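Local coordinates for protein BfpC (Escherichia coli, PDB 3VHJ) that probably helps assemble type IV pili as a membrane protein of the biogenesis machinery, represented here by its N-terminal cytoplasmic domain, at residues W96-V101 against D117-F122. The protein carries 1 engineered substitution. Residues are numbered along the deposited sequence; the frame is centred on the assembly and turned at random.
Sequences WLVIGV and DDAKKF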
loop_
_atom_site.group_PDB
_atom_site.type_symbol
_atom_site.label_atom_id
_atom_site.label_comp_id
_atom_site.label_asym_id
_atom_site.label_seq_id
_atom_site.Cartn_x
_atom_site.Cartn_y
_atom_site.Cartn_z
ATOM N N TRP A 96 -11.015 2.418 5.246
ATOM C CA TRP A 96 -9.937 3.202 5.824
ATOM C C TRP A 96 -8.611 2.599 5.411
ATOM O O TRP A 96 -8.437 1.382 5.445
ATOM C CB TRP A 96 -10.049 3.243 7.346
ATOM C CG TRP A 96 -11.137 4.160 7.779
ATOM C CD1 TRP A 96 -12.470 3.868 7.882
ATOM C CD2 TRP A 96 -11.004 5.551 8.072
ATOM N NE1 TRP A 96 -13.174 5.001 8.217
ATOM C CE2 TRP A 96 -12.298 6.048 8.340
ATOM C CE3 TRP A 96 -9.913 6.431 8.134
ATOM C CZ2 TRP A 96 -12.533 7.386 8.663
ATOM C CZ3 TRP A 96 -10.146 7.761 8.457
ATOM C CH2 TRP A 96 -11.449 8.225 8.718
ATOM N N LEU A 97 -7.679 3.462 5.028
ATOM C CA LEU A 97 -6.368 3.029 4.574
ATOM C C LEU A 97 -5.240 3.522 5.476
ATOM O O LEU A 97 -5.271 4.652 5.952
ATOM C CB LEU A 97 -6.122 3.560 3.159
ATOM C CG LEU A 97 -7.222 3.316 2.122
ATOM C CD1 LEU A 97 -6.850 4.032 0.827
ATOM C CD2 LEU A 97 -7.406 1.816 1.893
ATOM N N VAL A 98 -4.259 2.658 5.720
ATOM C CA VAL A 98 -3.090 3.032 6.509
ATOM C C VAL A 98 -1.911 2.635 5.630
ATOM O O VAL A 98 -1.739 1.461 5.312
ATOM C CB VAL A 98 -3.012 2.279 7.848
ATOM C CG1 VAL A 98 -1.738 2.695 8.599
ATOM C CG2 VAL A 98 -4.242 2.606 8.691
ATOM N N ILE A 99 -1.114 3.619 5.233
ATOM C CA ILE A 99 0.014 3.367 4.352
ATOM C C ILE A 99 1.320 3.933 4.887
ATOM O O ILE A 99 1.321 4.769 5.780
ATOM C CB ILE A 99 -0.257 3.954 2.951
ATOM C CG1 ILE A 99 -0.295 5.476 3.010
ATOM C CG2 ILE A 99 -1.603 3.452 2.433
ATOM C CD1 ILE A 99 -0.542 6.127 1.666
ATOM N N GLY A 100 2.431 3.464 4.329
ATOM C CA GLY A 100 3.736 3.930 4.760
ATOM C C GLY A 100 4.810 3.540 3.762
ATOM O O GLY A 100 4.897 2.378 3.366
ATOM N N VAL A 101 5.616 4.515 3.348
ATOM C CA VAL A 101 6.697 4.290 2.388
ATOM C C VAL A 101 7.974 4.865 3.003
ATOM O O VAL A 101 7.979 5.999 3.497
ATOM C CB VAL A 101 6.381 4.989 1.046
ATOM C CG1 VAL A 101 7.545 4.841 0.083
ATOM C CG2 VAL A 101 5.120 4.388 0.441
ATOM N N ASP A 117 -11.888 2.587 13.811
ATOM C CA ASP A 117 -11.212 2.320 15.078
ATOM C C ASP A 117 -10.053 1.351 14.898
ATOM O O ASP A 117 -8.977 1.553 15.458
ATOM C CB ASP A 117 -12.195 1.769 16.114
ATOM C CG ASP A 117 -13.171 2.824 16.600
ATOM O OD1 ASP A 117 -12.711 3.929 16.962
ATOM O OD2 ASP A 117 -14.392 2.551 16.623
ATOM N N ASP A 118 -10.274 0.299 14.116
ATOM C CA ASP A 118 -9.227 -0.687 13.857
ATOM C C ASP A 118 -8.070 -0.047 13.088
ATOM O O ASP A 118 -6.906 -0.354 13.335
ATOM C CB ASP A 118 -9.794 -1.855 13.046
ATOM C CG ASP A 118 -10.837 -2.640 13.811
ATOM O OD1 ASP A 118 -11.474 -3.529 13.209
ATOM O OD2 ASP A 118 -11.015 -2.370 15.017
ATOM N N ALA A 119 -8.407 0.831 12.148
ATOM C CA ALA A 119 -7.415 1.524 11.334
ATOM C C ALA A 119 -6.603 2.479 12.201
ATOM O O ALA A 119 -5.379 2.541 12.099
ATOM C CB ALA A 119 -8.105 2.291 10.215
ATOM N N LYS A 120 -7.296 3.226 13.057
ATOM C CA LYS A 120 -6.636 4.165 13.952
ATOM C C LYS A 120 -5.701 3.398 14.889
ATOM O O LYS A 120 -4.555 3.795 15.102
ATOM C CB LYS A 120 -7.685 4.946 14.763
ATOM C CG LYS A 120 -7.125 6.140 15.535
ATOM C CD LYS A 120 -8.227 6.917 16.256
ATOM C CE LYS A 120 -7.644 8.083 17.058
ATOM N NZ LYS A 120 -8.692 8.917 17.722
ATOM N N LYS A 121 -6.187 2.286 15.430
ATOM C CA LYS A 121 -5.390 1.471 16.340
ATOM C C LYS A 121 -4.135 0.903 15.666
ATOM O O LYS A 121 -3.062 0.869 16.272
ATOM C CB LYS A 121 -6.240 0.327 16.909
ATOM C CG LYS A 121 -5.497 -0.596 17.870
ATOM C CD LYS A 121 -6.427 -1.645 18.468
ATOM C CE LYS A 121 -5.674 -2.608 19.374
ATOM N NZ LYS A 121 -4.906 -1.896 20.439
ATOM N N PHE A 122 -4.267 0.460 14.419
ATOM C CA PHE A 122 -3.122 -0.094 13.698
ATOM C C PHE A 122 -2.102 1.014 13.449
ATOM O O PHE A 122 -0.898 0.826 13.622
ATOM C CB PHE A 122 -3.563 -0.681 12.359
ATOM C CG PHE A 122 -2.457 -1.364 11.612
ATOM C CD1 PHE A 122 -2.081 -2.663 11.935
ATOM C CD2 PHE A 122 -1.767 -0.695 10.607
ATOM C CE1 PHE A 122 -1.027 -3.290 11.266
ATOM C CE2 PHE A 122 -0.712 -1.312 9.931
ATOM C CZ PHE A 122 -0.342 -2.613 10.263
#
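F122 turns the edge of its phenyl ring to V98, whose CG1 lies in the ring plane 3.9 Å from CD2, while the ring of H126 meets it with planes inclined at about 50°. The W96 side chain starts toward the helix but its indole leads away, leaving the nearest touch to CB, with A119 CB oblique to the ring. The setting is a helix laid over one face of a mixed β-sheet, here helix 116-127 on strand 96-101, which runs between antiparallel neighbours 85-90 and 107-113. The short segments run almost parallel, at 12° with axes 8.4 Å apart, a spacing consistent with the small residue, A119, at the point of contact. Its methyl lies over the gap between W96 and V98, the two alternate residues whose side chains start out toward the helix. V98 divides its branches, CG1 anti to the backbone N (chi1 178°) going to F122 and CG2 going to A119. No hydrogen bond crosses the interface, so apolar contact joins the two elements, with L88 and F113 of the flanking strands also touching V98 and A119. W96 CB sits 3.6 Å from A119 CB, and V98 CG2 lies 3.6 Å from A119 O.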